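Local coordinates for protein GlcNAc Inducible Gene 2, GIG2 (Candida albicans, PDB 6AKZ) that binds iron and is probably an oxygenase of the DUF1479 family within the cupin clan, from a gene inducible by N-acetylglucosamine, at residues Arg25-Glu30 against Ile305-Pro310; Lys33-Ser38 against Pro289-Asp294; Pro62-Ile67 against Gln76-Leu81; Lys70-Pro75 against Met145-Lys150. All coordinates share one frame; numbering follows the deposited sequence.

The four contacts illustrate how small patches tie a cupin-clan chain together. Interactions 1 and 2 adjoin, their centres about 10 Å apart: interaction 1 sets the exit of helix 18-26, and interaction 2 sets helix 32-56, against the loop following helix 278-287. Interaction 2 is buried and uses an aromatic edge; interaction 1, partly buried, uses branched aliphatic groups. Roughly 39 Å from interaction 1, centre to centre, interaction 3 closes a beta-alpha-beta unit with small apolar groups. Interaction 4 adjoins it and joins the same unit's connecting loop to helix 143-153 at the surface, where an amide and a lysine chain take the place of mainly apolar groups. Phe66 of interaction 3 packs on Ile148 of interaction 4.

Interaction 1 (Arg25-Glu30 against Ile305-Pro310); sequences RLIKSE and IDLITP
Ile27 packs against Ile305 and Leu307 where the chain runs out of helix 18-26, the helix exit resting on a loop that is itself organised by an Asx turn at Asp306. Ile27 is the first residue to abandon helical backbone angles, and its side chain carries the contact on the helix side.

The apolar contacts use two parts of that side chain. Its root meets one partner, CB of Ile27 lying 4.1 Å from CD2 of Leu307. Its tip meets the other: with CG1 beside the backbone N (chi1 -59°) and the chain then extended, CD1 of Ile27 reaches to 4.3 Å from CD1 of Ile305. Helix 32-56 completes the cluster, since Ile27 also touches Val35 while Ile305 and Leu307 both touch Val32.

The polar bonds do not run between the two segments; most lie within one of them, and Lys23 and Trp292 add to those of Asp306. Lys28 NZ makes a weak hydrogen bond with Arg25 O, folding back over the last turn of the helix. In the loop, Asp306 OD1 accepts two backbone donors: Thr309 N, nearly straight at 163° and on the syn lone pair, and Ile308 N, which comes from above the carboxylate plane. Lys23 forms a salt bridge with OD2, and Trp292 NE1 donates to the same oxygen. So many donors around one carboxylate would be expected to favour its charged form, and they fix its rotation. The side-chain hydroxyl of the turn binds there too, Thr309 OG1 donating to the syn lone pair of Asp306 OD2 across 2.7 Å.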
# COMPACT_ATOMS: atom_id res chain seq x y z
N ARG A 25 19.70 -12.70 -12.99
CA ARG A 25 19.88 -12.60 -11.52
C ARG A 25 18.77 -13.25 -10.71
O ARG A 25 19.02 -13.92 -9.71
CB ARG A 25 20.01 -11.14 -11.08
CG ARG A 25 20.66 -10.96 -9.71
CD ARG A 25 20.55 -9.51 -9.26
NE ARG A 25 19.21 -9.35 -8.72
CZ ARG A 25 18.38 -8.33 -8.91
NH1 ARG A 25 18.70 -7.29 -9.66
NH2 ARG A 25 17.18 -8.36 -8.33
N LEU A 26 17.54 -13.06 -11.15
CA LEU A 26 16.35 -13.51 -10.40
C LEU A 26 16.08 -15.03 -10.37
O LEU A 26 15.75 -15.59 -9.37
CB LEU A 26 15.14 -12.76 -10.94
CG LEU A 26 15.15 -11.24 -10.71
CD1 LEU A 26 14.03 -10.55 -11.47
CD2 LEU A 26 15.04 -10.89 -9.22
N ILE A 27 16.29 -15.71 -11.48
CA ILE A 27 16.01 -17.10 -11.55
C ILE A 27 17.33 -17.80 -11.89
O ILE A 27 17.92 -17.48 -12.91
CB ILE A 27 14.91 -17.36 -12.61
CG1 ILE A 27 13.63 -16.57 -12.17
CG2 ILE A 27 14.62 -18.86 -12.72
CD1 ILE A 27 12.32 -17.07 -12.79
N LYS A 28 17.75 -18.70 -11.00
CA LYS A 28 18.98 -19.51 -11.16
C LYS A 28 18.74 -20.62 -12.17
O LYS A 28 17.72 -21.29 -12.09
CB LYS A 28 19.32 -20.20 -9.81
CG LYS A 28 19.61 -19.28 -8.62
CD LYS A 28 20.71 -18.28 -8.89
CE LYS A 28 20.91 -17.29 -7.74
NZ LYS A 28 20.60 -15.88 -8.11
N SER A 29 19.71 -20.90 -13.07
CA SER A 29 19.55 -21.95 -14.11
C SER A 29 19.04 -23.27 -13.63
O SER A 29 18.21 -23.91 -14.27
CB SER A 29 20.89 -22.20 -14.83
OG SER A 29 21.00 -21.23 -15.83
N GLU A 30 19.59 -23.70 -12.53
CA GLU A 30 19.11 -24.93 -11.81
C GLU A 30 17.65 -24.91 -11.34
O GLU A 30 17.10 -25.95 -10.94
CB GLU A 30 19.98 -25.19 -10.57
CG GLU A 30 20.17 -23.98 -9.67
CD GLU A 30 21.37 -23.12 -10.05
OE1 GLU A 30 21.64 -22.94 -11.27
OE2 GLU A 30 22.03 -22.59 -9.14
N ILE A 305 9.77 -20.77 -20.58
CA ILE A 305 10.38 -19.63 -19.93
C ILE A 305 11.12 -18.77 -20.90
O ILE A 305 11.69 -19.29 -21.87
CB ILE A 305 11.28 -20.08 -18.76
CG1 ILE A 305 11.57 -18.90 -17.84
CG2 ILE A 305 12.57 -20.70 -19.27
CD1 ILE A 305 12.00 -19.32 -16.46
N ASP A 306 11.07 -17.47 -20.70
CA ASP A 306 11.81 -16.48 -21.45
C ASP A 306 12.81 -15.82 -20.48
O ASP A 306 12.44 -14.91 -19.71
CB ASP A 306 10.90 -15.38 -22.02
CG ASP A 306 11.70 -14.14 -22.51
OD1 ASP A 306 12.85 -14.33 -22.98
OD2 ASP A 306 11.24 -12.98 -22.39
N LEU A 307 14.08 -16.23 -20.57
CA LEU A 307 15.11 -15.65 -19.74
C LEU A 307 15.95 -14.63 -20.45
O LEU A 307 16.91 -14.14 -19.87
CB LEU A 307 15.96 -16.76 -19.16
CG LEU A 307 15.21 -17.58 -18.10
CD1 LEU A 307 15.91 -18.91 -17.95
CD2 LEU A 307 15.10 -16.94 -16.72
N ILE A 308 15.54 -14.22 -21.65
CA ILE A 308 16.39 -13.40 -22.50
C ILE A 308 15.84 -12.01 -22.78
O ILE A 308 16.56 -11.06 -22.55
CB ILE A 308 16.71 -14.09 -23.88
CG1 ILE A 308 17.18 -15.55 -23.69
CG2 ILE A 308 17.74 -13.28 -24.65
CD1 ILE A 308 18.35 -15.75 -22.73
N THR A 309 14.61 -11.85 -23.28
CA THR A 309 14.18 -10.48 -23.71
C THR A 309 14.05 -9.59 -22.47
O THR A 309 13.54 -10.08 -21.47
CB THR A 309 12.79 -10.43 -24.37
OG1 THR A 309 11.77 -10.54 -23.35
CG2 THR A 309 12.62 -11.57 -25.42
N PRO A 310 14.40 -8.31 -22.55
CA PRO A 310 14.23 -7.39 -21.43
C PRO A 310 12.77 -6.89 -21.33
O PRO A 310 12.53 -5.70 -21.25
CB PRO A 310 15.18 -6.26 -21.80
CG PRO A 310 14.99 -6.15 -23.27
CD PRO A 310 14.89 -7.58 -23.74

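Interaction 2 (Lys33-Ser38 against Pro289-Asp294); sequences KQVTAS and PFFWKD
Phe291 presents the rim of its ring to Val35 and Thr36, and this edge contact carries nearly all of the meeting between the loop and the helix. Pro289 opens the loop segment, close behind helix 278-287. Phe290 touches Leu26 of helix 18-26, while its backbone bonds to that of Asp306.

At Phe291 the ring is delivered by a first torsion of -61°, which leaves CG beside the backbone N. Its leading edge is shared by two consecutive helical residues. CG1 of Val35 sits in the ring plane, 3.9 Å from CE2 of Phe291. Next to it, OG1 of Thr36 also lies at the edge, 3.8 Å from CZ of Phe291, with the two side chains crossing at about a right angle. The backbone of the threonine comes just as near, its CA approaching obliquely to 3.8 Å from the same CZ of Phe291. The threonine hydroxyl finds its polar partner in Val32 O, one turn earlier.

The edge of Phe291 thus packs on helix 32-56 and joins it to the loop after helix 278-287 in this cupin-clan protein, away from the iron site. Trp39, one turn beyond Val35, stacks with the Phe291 ring. Within the same turn, Ser38 OG donates to Val35 O at 2.6 Å, using a lone pair in the carbonyl plane.

From Trp292 to Asp294 the loop leads away from the helix.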
# COMPACT_ATOMS: atom_id res chain seq x y z
N LYS A 33 13.52 -25.37 -14.45
CA LYS A 33 12.54 -26.42 -14.68
C LYS A 33 11.42 -26.35 -13.66
O LYS A 33 10.29 -26.40 -14.02
CB LYS A 33 13.17 -27.82 -14.65
CG LYS A 33 13.94 -28.16 -15.92
CD LYS A 33 14.20 -29.66 -16.03
CE LYS A 33 15.53 -29.98 -16.71
NZ LYS A 33 15.61 -29.37 -18.07
N GLN A 34 11.80 -26.31 -12.39
CA GLN A 34 10.91 -26.08 -11.24
C GLN A 34 10.03 -24.81 -11.34
O GLN A 34 8.87 -24.87 -10.93
CB GLN A 34 11.77 -25.95 -9.99
CG GLN A 34 12.15 -27.28 -9.34
CD GLN A 34 13.23 -27.11 -8.27
OE1 GLN A 34 13.87 -26.05 -8.14
NE2 GLN A 34 13.42 -28.14 -7.47
N VAL A 35 10.61 -23.70 -11.77
CA VAL A 35 9.85 -22.47 -11.97
C VAL A 35 8.76 -22.67 -13.07
O VAL A 35 7.59 -22.37 -12.85
CB VAL A 35 10.72 -21.27 -12.34
CG1 VAL A 35 9.81 -20.10 -12.64
CG2 VAL A 35 11.68 -20.94 -11.16
N THR A 36 9.19 -23.17 -14.24
CA THR A 36 8.25 -23.58 -15.26
C THR A 36 7.14 -24.51 -14.76
O THR A 36 6.00 -24.24 -15.06
CB THR A 36 9.02 -24.25 -16.42
OG1 THR A 36 10.02 -23.32 -16.86
CG2 THR A 36 8.05 -24.58 -17.58
N ALA A 37 7.44 -25.56 -14.00
CA ALA A 37 6.37 -26.39 -13.49
C ALA A 37 5.44 -25.60 -12.60
O ALA A 37 4.22 -25.79 -12.68
CB ALA A 37 6.88 -27.58 -12.74
N SER A 38 6.03 -24.69 -11.82
CA SER A 38 5.28 -23.91 -10.82
C SER A 38 4.29 -22.93 -11.52
O SER A 38 3.21 -22.67 -10.98
CB SER A 38 6.23 -23.16 -9.88
OG SER A 38 6.73 -21.95 -10.45
N PRO A 289 7.01 -11.55 -16.47
CA PRO A 289 8.10 -11.21 -17.41
C PRO A 289 8.80 -12.39 -17.98
O PRO A 289 9.34 -12.26 -19.08
CB PRO A 289 9.04 -10.31 -16.58
CG PRO A 289 8.15 -9.78 -15.47
CD PRO A 289 7.24 -10.93 -15.15
N PHE A 290 8.76 -13.54 -17.31
CA PHE A 290 9.34 -14.76 -17.78
C PHE A 290 8.37 -15.63 -18.61
O PHE A 290 8.83 -16.59 -19.30
CB PHE A 290 9.83 -15.60 -16.61
CG PHE A 290 10.82 -14.88 -15.72
CD1 PHE A 290 10.39 -14.06 -14.66
CD2 PHE A 290 12.15 -14.95 -15.97
CE1 PHE A 290 11.28 -13.37 -13.89
CE2 PHE A 290 13.06 -14.26 -15.18
CZ PHE A 290 12.62 -13.49 -14.12
N PHE A 291 7.06 -15.38 -18.46
CA PHE A 291 6.05 -16.19 -19.14
C PHE A 291 5.00 -15.32 -19.77
O PHE A 291 3.81 -15.51 -19.52
CB PHE A 291 5.42 -17.16 -18.15
CG PHE A 291 6.39 -18.13 -17.54
CD1 PHE A 291 6.84 -19.25 -18.25
CD2 PHE A 291 6.87 -17.95 -16.27
CE1 PHE A 291 7.71 -20.17 -17.69
CE2 PHE A 291 7.74 -18.87 -15.69
CZ PHE A 291 8.19 -19.98 -16.41
N TRP A 292 5.47 -14.33 -20.54
CA TRP A 292 4.64 -13.26 -21.05
C TRP A 292 4.00 -13.71 -22.35
O TRP A 292 3.05 -13.07 -22.76
CB TRP A 292 5.41 -11.94 -21.31
CG TRP A 292 6.53 -12.06 -22.31
CD1 TRP A 292 7.82 -12.40 -22.05
CD2 TRP A 292 6.43 -11.89 -23.75
NE1 TRP A 292 8.55 -12.47 -23.22
CE2 TRP A 292 7.73 -12.16 -24.28
CE3 TRP A 292 5.39 -11.56 -24.63
CZ2 TRP A 292 8.00 -12.07 -25.65
CZ3 TRP A 292 5.66 -11.48 -25.98
CH2 TRP A 292 6.97 -11.74 -26.48
N LYS A 293 4.56 -14.73 -23.01
CA LYS A 293 4.01 -15.24 -24.29
C LYS A 293 3.01 -16.35 -24.09
O LYS A 293 3.37 -17.44 -23.69
CB LYS A 293 5.15 -15.70 -25.18
CG LYS A 293 4.73 -15.99 -26.60
CD LYS A 293 5.30 -14.97 -27.59
CE LYS A 293 4.55 -14.99 -28.92
NZ LYS A 293 4.57 -16.30 -29.65
N ASP A 294 1.73 -16.08 -24.31
CA ASP A 294 0.71 -17.11 -24.14
C ASP A 294 0.69 -17.96 -25.40
O ASP A 294 0.78 -17.41 -26.48
CB ASP A 294 -0.65 -16.47 -23.91
CG ASP A 294 -0.64 -15.58 -22.69
OD1 ASP A 294 -0.23 -16.11 -21.63
OD2 ASP A 294 -0.84 -14.37 -22.85

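Interaction 3 (Pro62-Ile67 against Gln76-Leu81); sequences PKCDFI and QQVSEL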
# COMPACT_ATOMS: atom_id res chain seq x y z
N PRO A 62 -13.20 -9.98 2.60
CA PRO A 62 -13.36 -10.07 4.05
C PRO A 62 -13.95 -8.79 4.69
O PRO A 62 -13.56 -7.65 4.37
CB PRO A 62 -11.96 -10.33 4.53
CG PRO A 62 -11.25 -10.94 3.37
CD PRO A 62 -11.82 -10.24 2.17
N LYS A 63 -14.89 -8.99 5.58
CA LYS A 63 -15.53 -7.91 6.24
C LYS A 63 -15.81 -8.30 7.68
O LYS A 63 -16.12 -9.41 7.96
CB LYS A 63 -16.85 -7.64 5.51
CG LYS A 63 -17.59 -6.41 5.93
CD LYS A 63 -18.72 -6.02 5.00
CE LYS A 63 -20.05 -6.65 5.34
NZ LYS A 63 -20.99 -6.34 4.25
N CYS A 64 -15.68 -7.37 8.58
CA CYS A 64 -16.03 -7.61 9.96
C CYS A 64 -16.41 -6.33 10.65
O CYS A 64 -16.22 -5.29 10.10
CB CYS A 64 -14.94 -8.32 10.71
SG CYS A 64 -13.52 -7.31 11.11
N ASP A 65 -16.98 -6.45 11.84
CA ASP A 65 -17.37 -5.30 12.63
C ASP A 65 -16.29 -4.89 13.62
O ASP A 65 -15.63 -5.71 14.15
CB ASP A 65 -18.65 -5.51 13.41
CG ASP A 65 -19.29 -4.19 13.81
OD1 ASP A 65 -20.25 -3.88 13.11
OD2 ASP A 65 -18.87 -3.49 14.78
N PHE A 66 -16.19 -3.58 13.84
CA PHE A 66 -15.19 -3.08 14.73
C PHE A 66 -15.30 -3.81 16.09
O PHE A 66 -14.31 -4.12 16.68
CB PHE A 66 -15.38 -1.58 14.93
CG PHE A 66 -14.41 -0.99 15.87
CD1 PHE A 66 -13.11 -0.95 15.53
CD2 PHE A 66 -14.78 -0.57 17.12
CE1 PHE A 66 -12.19 -0.46 16.36
CE2 PHE A 66 -13.85 -0.08 17.98
CZ PHE A 66 -12.55 -0.02 17.59
N ILE A 67 -16.50 -4.09 16.53
CA ILE A 67 -16.68 -4.77 17.82
C ILE A 67 -16.13 -6.19 17.91
O ILE A 67 -15.85 -6.65 18.95
CB ILE A 67 -18.09 -4.67 18.37
CG1 ILE A 67 -18.99 -5.68 17.75
CG2 ILE A 67 -18.64 -3.31 18.16
CD1 ILE A 67 -20.34 -5.60 18.38
N GLN A 76 -9.48 -14.96 14.65
CA GLN A 76 -8.85 -15.96 13.85
C GLN A 76 -9.46 -16.12 12.46
O GLN A 76 -8.73 -16.14 11.48
CB GLN A 76 -8.80 -17.32 14.63
CG GLN A 76 -8.21 -18.50 13.87
CD GLN A 76 -8.85 -19.84 14.26
OE1 GLN A 76 -10.09 -20.05 14.17
NE2 GLN A 76 -8.02 -20.76 14.68
N GLN A 77 -10.77 -16.27 12.35
CA GLN A 77 -11.35 -16.47 11.02
C GLN A 77 -11.12 -15.25 10.09
O GLN A 77 -10.90 -15.37 8.87
CB GLN A 77 -12.84 -16.73 11.19
CG GLN A 77 -13.70 -16.81 9.95
CD GLN A 77 -15.19 -16.69 10.31
OE1 GLN A 77 -15.56 -15.93 11.21
NE2 GLN A 77 -16.06 -17.43 9.60
N VAL A 78 -11.18 -14.09 10.68
CA VAL A 78 -10.97 -12.85 9.86
C VAL A 78 -9.48 -12.76 9.38
O VAL A 78 -9.13 -12.43 8.21
CB VAL A 78 -11.38 -11.64 10.67
CG1 VAL A 78 -11.00 -10.32 9.98
CG2 VAL A 78 -12.87 -11.70 11.01
N SER A 79 -8.57 -13.04 10.32
CA SER A 79 -7.15 -13.08 10.03
C SER A 79 -6.82 -14.00 8.92
O SER A 79 -6.11 -13.61 7.96
CB SER A 79 -6.36 -13.44 11.32
OG SER A 79 -4.96 -13.63 11.08
N GLU A 80 -7.34 -15.24 8.98
CA GLU A 80 -7.08 -16.19 7.95
C GLU A 80 -7.58 -15.74 6.59
O GLU A 80 -6.87 -15.85 5.58
CB GLU A 80 -7.72 -17.54 8.31
CG GLU A 80 -7.16 -18.12 9.57
CD GLU A 80 -7.87 -19.42 9.98
OE1 GLU A 80 -9.11 -19.58 9.74
OE2 GLU A 80 -7.21 -20.23 10.63
N LEU A 81 -8.77 -15.21 6.57
CA LEU A 81 -9.32 -14.70 5.29
C LEU A 81 -8.50 -13.45 4.77
O LEU A 81 -8.26 -13.28 3.55
CB LEU A 81 -10.81 -14.37 5.46
CG LEU A 81 -11.69 -15.59 5.52
CD1 LEU A 81 -13.02 -15.30 6.19
CD2 LEU A 81 -11.77 -16.14 4.11
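Cys64 holds SG between its own backbone N and carbonyl carbon (chi1 74°), which brings the sulfur within 4.1 Å of CG1 of Val78. The valine, with CG1 opposite its backbone N (chi1 172°), is turned so that both methyls face the cysteine. CG2 of Val78 lies 4.0 Å from CB of Cys64, so each methyl meets one atom of the cysteine side chain.

One helical turn on, the proline ring takes over. CG of Pro62 rests 4.0 Å from CB of Leu81 and 3.8 Å from O of Leu81, an approach to the helix backbone as much as to the side chain. At the other end of the strand, an Asx turn redirects the chain: Ile67 N donates almost straight, at 175°, to the anti lone pair of Asp65 OD2, while OD1 accepts from Asn92 ND2.

These contacts lay a helix on a strand in a beta-alpha-beta crossover. Helix 76-85 connects strand 63-65, outermost in its mixed sheet, to the parallel strand 87-91, which Val78 also reaches through Leu88.

Interaction 4 (Lys70-Pro75 against Met145-Lys150); sequences KDNKLP and MKAIFK
Asn72 offers its side-chain amide as a flat surface to Lys150, whose CD stands over one face, 4.0 Å from CG of Asn72. Ala147 lies beyond the oxygen end of the same group, its CB 3.8 Å from OD1 of Asn72. The second flat group, the Phe149 ring, belongs to the inner side of helix 143-153: Met145 O lies in its plane at the edge, and Phe348 meets it edge-to-face.

The lysine arm crosses the amide obliquely. Its start also takes part, CB of Lys150 lying 4.0 Å from CB of Asn72, and bends at chi3 and chi4 turn its end back toward the amide oxygen. For the asparagine, a first torsion of -51° places CG beside the backbone N and carries the amide out toward the helix.

The backbone at Asp71 and Asn72 adopts left-handed helical angles, the two being the central residues of a beta turn spanned by a bond of 3.2 Å from Lys73 N to Lys70 O. This turn belongs to the loop between strand 63-65 and helix 76-85, whose N-cap position is held by Pro75. The contact therefore fastens a beta-alpha connection to helix 143-153, away from the iron site.

Chemically the contact is mixed and modest. NZ of Lys150 lies above the amide plane, 4.2 Å from OD1 of Asn72 and farther from ND2; it is not hydrogen-bonded there, although its charge may weakly favour the oxygen. The contact thus consists mainly of a methylene over an amide face and a methyl beyond the amide oxygen, rather than of directed polar bonds.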
# COMPACT_ATOMS: atom_id res chain seq x y z
N LYS A 70 -11.10 -7.83 19.42
CA LYS A 70 -10.96 -7.86 20.89
C LYS A 70 -9.49 -7.90 21.16
O LYS A 70 -8.79 -8.57 20.42
CB LYS A 70 -11.62 -9.10 21.47
CG LYS A 70 -13.09 -9.26 21.18
CD LYS A 70 -13.99 -8.24 21.90
CE LYS A 70 -13.95 -6.80 21.36
NZ LYS A 70 -15.17 -5.91 21.51
N ASP A 71 -9.00 -7.14 22.15
CA ASP A 71 -7.58 -7.12 22.53
C ASP A 71 -6.66 -6.73 21.36
O ASP A 71 -5.62 -7.33 21.20
CB ASP A 71 -7.16 -8.51 23.08
CG ASP A 71 -7.93 -8.88 24.34
OD1 ASP A 71 -8.17 -8.00 25.19
OD2 ASP A 71 -8.31 -10.06 24.49
N ASN A 72 -7.10 -5.73 20.56
CA ASN A 72 -6.42 -5.28 19.37
C ASN A 72 -5.90 -6.38 18.45
O ASN A 72 -4.80 -6.29 17.98
CB ASN A 72 -5.29 -4.34 19.74
CG ASN A 72 -5.75 -3.24 20.65
OD1 ASN A 72 -6.52 -2.39 20.26
ND2 ASN A 72 -5.37 -3.33 21.91
N LYS A 73 -6.73 -7.41 18.21
CA LYS A 73 -6.42 -8.52 17.32
C LYS A 73 -7.57 -8.77 16.44
O LYS A 73 -8.69 -8.75 16.90
CB LYS A 73 -6.22 -9.83 18.08
CG LYS A 73 -5.04 -9.81 18.96
CD LYS A 73 -4.95 -11.03 19.87
CE LYS A 73 -4.08 -10.66 21.08
NZ LYS A 73 -3.86 -11.84 21.96
N LEU A 74 -7.29 -9.11 15.18
CA LEU A 74 -8.36 -9.61 14.35
C LEU A 74 -8.67 -10.99 14.90
O LEU A 74 -7.73 -11.76 15.20
CB LEU A 74 -7.96 -9.72 12.89
CG LEU A 74 -7.61 -8.42 12.16
CD1 LEU A 74 -7.19 -8.75 10.73
CD2 LEU A 74 -8.74 -7.40 12.14
N PRO A 75 -9.96 -11.31 15.04
CA PRO A 75 -10.32 -12.76 15.24
C PRO A 75 -9.71 -13.71 14.21
O PRO A 75 -9.57 -13.32 13.03
CB PRO A 75 -11.83 -12.77 15.07
CG PRO A 75 -12.23 -11.45 14.63
CD PRO A 75 -11.14 -10.47 14.77
N MET A 145 -9.45 4.32 15.48
CA MET A 145 -8.55 4.20 14.35
C MET A 145 -7.21 3.64 14.84
O MET A 145 -6.68 2.78 14.24
CB MET A 145 -8.33 5.51 13.63
CG MET A 145 -9.63 6.04 13.09
SD MET A 145 -10.08 5.08 11.67
CE MET A 145 -10.57 3.56 12.43
N LYS A 146 -6.68 4.19 15.93
CA LYS A 146 -5.44 3.62 16.44
C LYS A 146 -5.59 2.09 16.67
O LYS A 146 -4.67 1.32 16.43
CB LYS A 146 -5.05 4.27 17.76
CG LYS A 146 -4.64 5.75 17.54
CD LYS A 146 -4.13 6.34 18.88
CE LYS A 146 -3.46 7.67 18.66
NZ LYS A 146 -2.82 8.23 19.87
N ALA A 147 -6.73 1.71 17.19
CA ALA A 147 -7.03 0.31 17.50
C ALA A 147 -6.95 -0.57 16.26
O ALA A 147 -6.32 -1.64 16.28
CB ALA A 147 -8.39 0.16 18.17
N ILE A 148 -7.57 -0.15 15.18
CA ILE A 148 -7.55 -1.01 13.98
C ILE A 148 -6.18 -1.10 13.38
O ILE A 148 -5.79 -2.15 12.90
CB ILE A 148 -8.59 -0.67 12.89
CG1 ILE A 148 -8.31 0.68 12.28
CG2 ILE A 148 -10.02 -0.74 13.48
CD1 ILE A 148 -9.28 1.06 11.16
N PHE A 149 -5.40 -0.04 13.42
CA PHE A 149 -4.00 -0.14 12.98
C PHE A 149 -3.19 -1.08 13.87
O PHE A 149 -2.37 -1.83 13.35
CB PHE A 149 -3.39 1.25 12.84
CG PHE A 149 -3.77 1.91 11.55
CD1 PHE A 149 -4.96 2.61 11.43
CD2 PHE A 149 -2.97 1.75 10.42
CE1 PHE A 149 -5.35 3.20 10.21
CE2 PHE A 149 -3.32 2.36 9.18
CZ PHE A 149 -4.51 3.05 9.07
N LYS A 150 -3.41 -1.06 15.19
CA LYS A 150 -2.74 -1.98 16.08
C LYS A 150 -3.09 -3.40 15.67
O LYS A 150 -2.23 -4.26 15.56
CB LYS A 150 -3.10 -1.79 17.55
CG LYS A 150 -2.49 -0.60 18.23
CD LYS A 150 -3.05 -0.50 19.67
CE LYS A 150 -3.20 0.94 20.22
NZ LYS A 150 -4.62 1.31 20.59